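Local coordinates for protein putative angiotensinogen (PDB 5INW) that binds heparin and, as a serpin, inhibits thrombin with heparin acting as a template for the reaction, at residues Gly89-Lys94 with Ser365-Ser370; Pro228-Asp233 with Lys409-Val414; Asn125-Ala130 with Met369-Ser374. The protein carries 1 engineered substitution. All blocks are in the same frame, centred on the assembly; numbering follows the deposited sequence.

Contact 1: Gly89-Lys94 with Ser365-Ser370; sequences GFRLYK and SAMGMS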
loop_
_atom_site.group_PDB
_atom_site.type_symbol
_atom_site.label_atom_id
_atom_site.label_comp_id
_atom_site.label_asym_id
_atom_site.label_seq_id
_atom_site.Cartn_x
_atom_site.Cartn_y
_atom_site.Cartn_z
ATOM N N GLY A 89 7.255 -0.405 4.803
ATOM C CA GLY A 89 6.444 0.677 4.291
ATOM C C GLY A 89 7.041 2.022 4.626
ATOM O O GLY A 89 7.186 2.889 3.766
ATOM N N PHE A 90 7.382 2.197 5.908
ATOM C CA PHE A 90 7.871 3.487 6.403
ATOM C C PHE A 90 9.243 3.818 5.766
ATOM O O PHE A 90 9.466 4.895 5.227
ATOM C CB PHE A 90 7.927 3.462 7.914
ATOM C CG PHE A 90 6.578 3.453 8.594
ATOM C CD1 PHE A 90 5.561 4.356 8.246
ATOM C CD2 PHE A 90 6.326 2.563 9.655
ATOM C CE1 PHE A 90 4.314 4.352 8.931
ATOM C CE2 PHE A 90 5.088 2.541 10.313
ATOM C CZ PHE A 90 4.080 3.426 9.953
ATOM N N ARG A 91 10.125 2.840 5.765
ATOM C CA ARG A 91 11.369 2.970 5.053
ATOM C C ARG A 91 11.120 3.395 3.605
ATOM O O ARG A 91 11.828 4.248 3.074
ATOM C CB ARG A 91 12.200 1.680 5.164
ATOM C CG ARG A 91 13.044 1.648 6.444
ATOM C CD ARG A 91 13.277 0.259 7.032
ATOM N NE ARG A 91 13.602 -0.735 5.994
ATOM C CZ ARG A 91 13.212 -2.022 5.973
ATOM N NH1 ARG A 91 12.478 -2.561 6.961
ATOM N NH2 ARG A 91 13.558 -2.785 4.932
ATOM N N LEU A 92 10.096 2.853 2.985
ATOM C CA LEU A 92 9.829 3.221 1.625
ATOM C C LEU A 92 9.316 4.633 1.579
ATOM O O LEU A 92 9.690 5.397 0.693
ATOM C CB LEU A 92 8.845 2.250 0.987
ATOM C CG LEU A 92 8.322 2.604 -0.400
ATOM C CD1 LEU A 92 9.487 2.616 -1.370
ATOM C CD2 LEU A 92 7.289 1.585 -0.866
ATOM N N TYR A 93 8.455 4.973 2.526
ATOM C CA TYR A 93 7.890 6.316 2.580
ATOM C C TYR A 93 8.999 7.328 2.538
ATOM O O TYR A 93 8.931 8.307 1.797
ATOM C CB TYR A 93 7.102 6.511 3.866
ATOM C CG TYR A 93 6.158 7.709 3.913
ATOM C CD1 TYR A 93 6.611 8.977 4.228
ATOM C CD2 TYR A 93 4.776 7.550 3.716
ATOM C CE1 TYR A 93 5.739 10.048 4.289
ATOM C CE2 TYR A 93 3.899 8.604 3.830
ATOM C CZ TYR A 93 4.385 9.861 4.102
ATOM O OH TYR A 93 3.508 10.939 4.159
ATOM N N LYS A 94 10.012 7.079 3.355
ATOM C CA LYS A 94 11.142 7.955 3.497
ATOM C C LYS A 94 11.943 8.140 2.248
ATOM O O LYS A 94 12.451 9.209 2.032
ATOM C CB LYS A 94 12.052 7.433 4.576
ATOM C CG LYS A 94 11.485 7.725 5.950
ATOM C CD LYS A 94 12.107 6.801 6.996
ATOM C CE LYS A 94 11.874 7.323 8.407
ATOM N NZ LYS A 94 10.494 7.881 8.586
ATOM N N SER A 365 16.200 -0.077 -4.404
ATOM C CA SER A 365 17.644 -0.077 -4.467
ATOM C C SER A 365 18.275 0.629 -3.262
ATOM O O SER A 365 19.149 0.069 -2.609
ATOM C CB SER A 365 18.125 0.545 -5.775
ATOM O OG SER A 365 17.764 -0.278 -6.875
ATOM N N ALA A 366 17.832 1.836 -2.942
ATOM C CA ALA A 366 18.357 2.517 -1.745
ATOM C C ALA A 366 18.108 1.720 -0.457
ATOM O O ALA A 366 18.957 1.691 0.448
ATOM C CB ALA A 366 17.788 3.904 -1.613
ATOM N N MET A 367 16.959 1.057 -0.370
ATOM C CA MET A 367 16.633 0.277 0.826
ATOM C C MET A 367 17.416 -1.023 0.947
ATOM O O MET A 367 17.273 -1.733 1.935
ATOM C CB MET A 367 15.141 -0.005 0.869
ATOM C CG MET A 367 14.306 1.259 1.009
ATOM S SD MET A 367 12.628 0.947 0.489
ATOM C CE MET A 367 12.139 -0.306 1.686
ATOM N N GLY A 368 18.229 -1.340 -0.051
ATOM C CA GLY A 368 19.173 -2.463 0.024
ATOM C C GLY A 368 18.965 -3.653 -0.916
ATOM O O GLY A 368 19.731 -4.603 -0.820
ATOM N N MET A 369 17.981 -3.559 -1.831
ATOM C CA MET A 369 17.532 -4.659 -2.667
ATOM C C MET A 369 17.937 -4.414 -4.099
ATOM O O MET A 369 17.279 -4.861 -5.060
ATOM C CB MET A 369 16.024 -4.794 -2.602
ATOM C CG MET A 369 15.566 -5.422 -1.318
ATOM S SD MET A 369 13.807 -5.180 -1.112
ATOM C CE MET A 369 13.818 -3.499 -0.457
ATOM N N SER A 370 19.071 -3.765 -4.239
ATOM C CA SER A 370 19.607 -3.432 -5.533
ATOM C C SER A 370 19.991 -4.661 -6.383
ATOM O O SER A 370 20.021 -4.590 -7.616
ATOM C CB SER A 370 20.864 -2.577 -5.298
ATOM O OG SER A 370 21.333 -2.068 -6.519
#
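Met-367 lies against the backbone and side chains of Arg-91 and Leu-92, which places the tail of helix 361-369 beside helix 77-96. The interaction across the two segments is apolar, and it runs through the sulfur and the terminal methyl of one methionine. The sulfur is 3.8 Å from CA of Leu-92, measured from Met-367 SD, while Leu-92 CD1 stands 4.0 Å from the same SD. With CG of Leu-92 anti to its backbone nitrogen (chi1 172°), the leucine chain is carried past the sulfur and the two side chains cross obliquely. Beyond the sulfur, the methionine chain bends at its last torsion (chi3 62°). This brings Met-367 CE within 4.0 Å of CB of Arg-91, on the aliphatic root of that side chain. Shortening Met-367 to an alanine removes SD and CE, which would probably cost Leu-92 and CB of Arg-91 their contact with this helix and open a gap there.

The polar interactions lie elsewhere. The Arg-91 chain is bent at chi2 and chi3, Met-367 CE lies obliquely to the guanidinium, and NH2 is hydrogen-bonded to Ala-135 O of helix 126-136. Immediately after Met-367 the helix closes in a Schellman motif: Gly-368, with positive phi, donates a hydrogen bond from N to Ser-365 O at 3.1 Å, and Met-369 N reaches back to Leu-364 O.

Within the serpin fold, Met-367 also touches Leu-88 and Gln-95 of helix 77-96. Leu-92 also packs on Phe-108 of strand 106-108, and Met-369 on Leu-132 and Ala-135 of helix 126-136.

Contact 2: Pro228-Asp233 with Lys409-Val414; sequences PDVISD and KAETVV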
loop_
_atom_site.group_PDB
_atom_site.type_symbol
_atom_site.label_atom_id
_atom_site.label_comp_id
_atom_site.label_asym_id
_atom_site.label_seq_id
_atom_site.Cartn_x
_atom_site.Cartn_y
_atom_site.Cartn_z
ATOM N N PRO A 228 -9.327 -3.998 -14.016
ATOM C CA PRO A 228 -9.039 -4.235 -15.436
ATOM C C PRO A 228 -7.699 -3.567 -15.687
ATOM O O PRO A 228 -7.160 -2.936 -14.753
ATOM C CB PRO A 228 -10.156 -3.466 -16.111
ATOM C CG PRO A 228 -10.372 -2.278 -15.211
ATOM C CD PRO A 228 -10.012 -2.697 -13.816
ATOM N N ASP A 229 -7.156 -3.680 -16.892
ATOM C CA ASP A 229 -5.930 -2.909 -17.293
ATOM C C ASP A 229 -4.725 -2.751 -16.282
ATOM O O ASP A 229 -3.960 -1.800 -16.362
ATOM C CB ASP A 229 -6.325 -1.529 -17.860
ATOM C CG ASP A 229 -6.867 -0.573 -16.794
ATOM O OD1 ASP A 229 -6.437 -0.624 -15.611
ATOM O OD2 ASP A 229 -7.733 0.257 -17.142
ATOM N N VAL A 230 -4.530 -3.710 -15.388
ATOM C CA VAL A 230 -3.409 -3.703 -14.483
ATOM C C VAL A 230 -2.110 -3.777 -15.293
ATOM O O VAL A 230 -1.087 -3.258 -14.866
ATOM C CB VAL A 230 -3.471 -4.900 -13.500
ATOM C CG1 VAL A 230 -2.204 -5.031 -12.636
ATOM C CG2 VAL A 230 -4.674 -4.771 -12.595
ATOM N N ILE A 231 -2.120 -4.461 -16.428
ATOM C CA ILE A 231 -0.931 -4.516 -17.276
ATOM C C ILE A 231 -1.163 -3.699 -18.555
ATOM O O ILE A 231 -2.214 -3.830 -19.205
ATOM C CB ILE A 231 -0.540 -5.963 -17.590
ATOM C CG1 ILE A 231 -0.022 -6.626 -16.312
ATOM C CG2 ILE A 231 0.522 -5.992 -18.661
ATOM C CD1 ILE A 231 -0.645 -7.971 -16.120
ATOM N N SER A 232 -0.164 -2.872 -18.889
ATOM C CA SER A 232 -0.174 -2.034 -20.102
ATOM C C SER A 232 0.664 -2.607 -21.242
ATOM O O SER A 232 0.261 -2.511 -22.397
ATOM C CB SER A 232 0.338 -0.629 -19.778
ATOM O OG SER A 232 1.564 -0.691 -19.061
ATOM N N ASP A 233 1.798 -3.223 -20.912
ATOM C CA ASP A 233 2.820 -3.587 -21.893
ATOM C C ASP A 233 3.556 -4.807 -21.362
ATOM O O ASP A 233 3.647 -5.000 -20.150
ATOM C CB ASP A 233 3.777 -2.370 -22.071
ATOM C CG ASP A 233 4.430 -2.253 -23.467
ATOM O OD1 ASP A 233 4.637 -3.265 -24.173
ATOM O OD2 ASP A 233 4.815 -1.113 -23.831
ATOM N N LYS A 409 -7.497 1.164 -3.767
ATOM C CA LYS A 409 -6.948 0.086 -4.578
ATOM C C LYS A 409 -5.443 0.260 -4.573
ATOM O O LYS A 409 -4.983 1.379 -4.570
ATOM C CB LYS A 409 -7.389 0.247 -6.022
ATOM C CG LYS A 409 -8.821 -0.104 -6.318
ATOM C CD LYS A 409 -9.317 0.519 -7.641
ATOM C CE LYS A 409 -10.828 0.838 -7.567
ATOM N NZ LYS A 409 -11.279 2.139 -8.177
ATOM N N ALA A 410 -4.697 -0.837 -4.631
ATOM C CA ALA A 410 -3.290 -0.819 -5.027
ATOM C C ALA A 410 -2.985 -1.995 -5.925
ATOM O O ALA A 410 -3.660 -2.995 -5.872
ATOM C CB ALA A 410 -2.374 -0.866 -3.805
ATOM N N GLU A 411 -1.914 -1.870 -6.694
ATOM C CA GLU A 411 -1.493 -2.849 -7.703
ATOM C C GLU A 411 0.022 -2.790 -7.775
ATOM O O GLU A 411 0.563 -1.720 -8.053
ATOM C CB GLU A 411 -1.947 -2.351 -9.041
ATOM C CG GLU A 411 -3.422 -2.014 -9.178
ATOM C CD GLU A 411 -3.774 -1.512 -10.566
ATOM O OE1 GLU A 411 -2.903 -0.942 -11.280
ATOM O OE2 GLU A 411 -4.951 -1.675 -10.938
ATOM N N THR A 412 0.691 -3.909 -7.508
ATOM C CA THR A 412 2.112 -4.016 -7.723
ATOM C C THR A 412 2.361 -5.042 -8.813
ATOM O O THR A 412 1.831 -6.139 -8.771
ATOM C CB THR A 412 2.764 -4.504 -6.474
ATOM O OG1 THR A 412 2.285 -3.689 -5.397
ATOM C CG2 THR A 412 4.278 -4.456 -6.583
ATOM N N VAL A 413 3.194 -4.666 -9.773
ATOM C CA VAL A 413 3.549 -5.482 -10.904
ATOM C C VAL A 413 5.076 -5.624 -10.942
ATOM O O VAL A 413 5.777 -4.631 -10.889
ATOM C CB VAL A 413 3.020 -4.859 -12.217
ATOM C CG1 VAL A 413 3.411 -5.700 -13.421
ATOM C CG2 VAL A 413 1.542 -4.781 -12.167
ATOM N N VAL A 414 5.567 -6.857 -11.144
ATOM C CA VAL A 414 6.995 -7.151 -11.248
ATOM C C VAL A 414 7.234 -7.844 -12.561
ATOM O O VAL A 414 6.519 -8.765 -12.896
ATOM C CB VAL A 414 7.451 -8.087 -10.130
ATOM C CG1 VAL A 414 8.968 -8.244 -10.155
ATOM C CG2 VAL A 414 7.030 -7.538 -8.761
#
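Val-230 presents its two methyls to two different residues of strand 405-417, Glu-411 and Val-413. CG1 is anti to the backbone nitrogen (chi1 173°), an orientation that directs this branch at Val-413, whereas CG2 turns to Glu-411. Val-413 meets the first branch with its own CG2, 3.8 Å from Val-230 CG1, in a methyl-to-methyl contact where the two side chains cross at a slant. The encounter with Glu-411 is chemically different. Its chain, extended beyond CG (chi2 180°), carries the carboxylate out from the strand, and Glu-411 OE2 comes to 3.5 Å from Val-230 CG2. The carboxyl carbon follows, with Glu-411 CD 3.9 Å from the same CG2.

That Glu-411 and Val-413 lie on one face follows from the alternation of a beta strand: Thr-412 between them points to the other face, where its OG1 is hydrogen-bonded to Ser-112 and His-395. In this loop-cleaved serpin, residues 409-414 belong to the reactive-loop strand inserted into the large sheet, with backbone hydrogen bonds to Asn-244 and Ile-246 on one neighbour and to Thr-394, Lys-396 and Val-398 on the other. The 228-233 segment leads from helix 208-221 back to strand 238-251 and passes over the inserted strand.

Val-230 also packs on Ile-219 of helix 208-221, while Ile-231 is turned to Met-215 and Ile-219. On the sheet side, the Glu-411 side chain touches Lys-396 of strand 389-401, and Val-413 touches Val-241 of strand 238-251.

Contact 3: Asn125-Ala130 with Met369-Ser374; sequences NGSTRA and MSSMFS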
loop_
_atom_site.group_PDB
_atom_site.type_symbol
_atom_site.label_atom_id
_atom_site.label_comp_id
_atom_site.label_asym_id
_atom_site.label_seq_id
_atom_site.Cartn_x
_atom_site.Cartn_y
_atom_site.Cartn_z
ATOM N N ASN A 125 17.973 -16.707 -4.911
ATOM C CA ASN A 125 19.060 -17.298 -4.145
ATOM C C ASN A 125 20.281 -16.381 -3.978
ATOM O O ASN A 125 20.383 -15.340 -4.609
ATOM C CB ASN A 125 19.458 -18.637 -4.721
ATOM C CG ASN A 125 19.724 -19.636 -3.628
ATOM O OD1 ASN A 125 18.889 -19.858 -2.731
ATOM N ND2 ASN A 125 20.902 -20.195 -3.639
ATOM N N GLY A 126 21.155 -16.745 -3.045
ATOM C CA GLY A 126 22.419 -16.040 -2.839
ATOM C C GLY A 126 22.289 -14.618 -2.308
ATOM O O GLY A 126 21.463 -14.345 -1.415
ATOM N N SER A 127 23.134 -13.732 -2.831
ATOM C CA SER A 127 23.107 -12.316 -2.451
ATOM C C SER A 127 21.675 -11.722 -2.602
ATOM O O SER A 127 21.212 -10.995 -1.712
ATOM C CB SER A 127 24.126 -11.480 -3.283
ATOM O OG SER A 127 23.642 -11.262 -4.622
ATOM N N THR A 128 20.989 -12.072 -3.705
ATOM C CA THR A 128 19.651 -11.584 -3.997
ATOM C C THR A 128 18.599 -11.934 -2.930
ATOM O O THR A 128 17.874 -11.058 -2.479
ATOM C CB THR A 128 19.220 -12.109 -5.355
ATOM O OG1 THR A 128 20.223 -11.741 -6.310
ATOM C CG2 THR A 128 17.858 -11.521 -5.766
ATOM N N ARG A 129 18.527 -13.220 -2.591
ATOM C CA ARG A 129 17.747 -13.749 -1.480
ATOM C C ARG A 129 18.127 -12.969 -0.224
ATOM O O ARG A 129 17.253 -12.449 0.443
ATOM C CB ARG A 129 17.952 -15.300 -1.353
ATOM C CG ARG A 129 17.578 -16.058 -0.053
ATOM C CD ARG A 129 16.960 -17.431 -0.300
ATOM N NE ARG A 129 16.433 -18.068 0.919
ATOM C CZ ARG A 129 15.227 -17.818 1.457
ATOM N NH1 ARG A 129 14.366 -16.955 0.909
ATOM N NH2 ARG A 129 14.869 -18.450 2.566
ATOM N N ALA A 130 19.411 -12.876 0.109
ATOM C CA ALA A 130 19.825 -12.240 1.394
ATOM C C ALA A 130 19.329 -10.801 1.596
ATOM O O ALA A 130 18.661 -10.495 2.592
ATOM C CB ALA A 130 21.342 -12.291 1.565
ATOM N N MET A 369 17.981 -3.559 -1.831
ATOM C CA MET A 369 17.532 -4.659 -2.667
ATOM C C MET A 369 17.937 -4.414 -4.099
ATOM O O MET A 369 17.279 -4.861 -5.060
ATOM C CB MET A 369 16.024 -4.794 -2.602
ATOM C CG MET A 369 15.566 -5.422 -1.318
ATOM S SD MET A 369 13.807 -5.180 -1.112
ATOM C CE MET A 369 13.818 -3.499 -0.457
ATOM N N SER A 370 19.071 -3.765 -4.239
ATOM C CA SER A 370 19.607 -3.432 -5.533
ATOM C C SER A 370 19.991 -4.661 -6.383
ATOM O O SER A 370 20.021 -4.590 -7.616
ATOM C CB SER A 370 20.864 -2.577 -5.298
ATOM O OG SER A 370 21.333 -2.068 -6.519
ATOM N N SER A 371 20.300 -5.762 -5.714
ATOM C CA SER A 371 20.857 -6.941 -6.379
ATOM C C SER A 371 19.948 -7.538 -7.436
ATOM O O SER A 371 20.354 -7.707 -8.541
ATOM C CB SER A 371 21.238 -8.005 -5.329
ATOM O OG SER A 371 21.651 -9.212 -5.906
ATOM N N MET A 372 18.703 -7.811 -7.068
ATOM C CA MET A 372 17.702 -8.438 -7.959
ATOM C C MET A 372 17.445 -7.756 -9.320
ATOM O O MET A 372 16.840 -8.397 -10.176
ATOM C CB MET A 372 16.371 -8.514 -7.233
ATOM C CG MET A 372 15.712 -7.157 -6.946
ATOM S SD MET A 372 14.313 -7.420 -5.828
ATOM C CE MET A 372 13.605 -5.786 -5.768
ATOM N N PHE A 373 17.852 -6.477 -9.488
ATOM C CA PHE A 373 17.799 -5.778 -10.777
ATOM C C PHE A 373 19.058 -5.908 -11.651
ATOM O O PHE A 373 18.999 -5.527 -12.822
ATOM C CB PHE A 373 17.567 -4.273 -10.592
ATOM C CG PHE A 373 16.367 -3.907 -9.760
ATOM C CD1 PHE A 373 15.093 -3.966 -10.291
ATOM C CD2 PHE A 373 16.514 -3.438 -8.468
ATOM C CE1 PHE A 373 13.997 -3.589 -9.537
ATOM C CE2 PHE A 373 15.412 -3.086 -7.692
ATOM C CZ PHE A 373 14.151 -3.160 -8.228
ATOM N N SER A 374 20.215 -6.283 -11.069
ATOM C CA SER A 374 21.428 -6.586 -11.826
ATOM C C SER A 374 21.251 -7.681 -12.837
ATOM O O SER A 374 20.416 -8.585 -12.682
ATOM C CB SER A 374 22.520 -7.176 -10.940
ATOM O OG SER A 374 23.182 -6.228 -10.199
HETATM O O HOH W 1 17.887 -7.889 -3.957
#
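The hydroxyl of Ser-371 is gripped by two others: its OG is hydrogen-bonded to Thr-128 OG1 at 2.9 Å and to Ser-127 OG at 3.1 Å. The two hydrogen bonds leave Ser-371 OG at an angle of about 79° to each other, set by partners that are successive residues in the first turn of helix 126-136. In the serpin fold this links that helix to a short 3-10 turn that includes Ser-371 and Met-372, in the connection between helix 361-369 and strand 389-401.

At Ser-371, chi1 of 174° puts OG opposite the backbone nitrogen and sends it across to the helix. Thr-128 OG1 has a further hydrogen bond, to the backbone N of Asp-378, so the buried threonine hydroxyl is tied to two places in the same connection. The backbone nitrogen of Ser-371 is hydrogen-bonded to Glu-131 OE1, one turn further along helix 126-136, and this gives the serine a second tie to that helix. The turn itself is closed by a hydrogen bond from Ser-374 N to Ser-371 O at 2.9 Å.

The other branch of Thr-128 does the apolar work. With OG1 beside the backbone nitrogen, CG2 lies anti to that nitrogen and faces Met-372. Thr-128 CG2 rests 3.7 Å from CB of Met-372, and the two side chains cross at about a right angle. Beyond CG the methionine chain is extended and leads away from Thr-128, to pack on Val-390 and Ile-393 of strand 389-401 and on Leu-132. Beside this apolar contact a water accepts a hydrogen bond from Met-372 N, 3.2 Å from the water oxygen. The same water donates a weak hydrogen bond to Thr-128 O, 3.5 Å from the water oxygen.

Along the chain the segments run 89-94, 125-130, 228-233, 365-370, 369-374 and 409-414, so contact 2 interleaves with both others, whereas contacts 1 and 3 end on one continuous piece and share Met-369 and Ser-370. Those two have centres 14 Å apart and touch where Ser-365 OG lies 3.8 Å from Phe-373 CD2. Together they join helices 77-96 and 126-136 to the end of helix 361-369 and the turn after it. Contact 2 lies about 21 Å from contact 1 and 23 Å from contact 3, centre to centre. Strand 389-401 lies between contacts 2 and 3: Met-372 and Phe-373 pack on it, and it pairs with the inserted strand 405-417, so the turn of contact 3 and the cleaved loop share one neighbour.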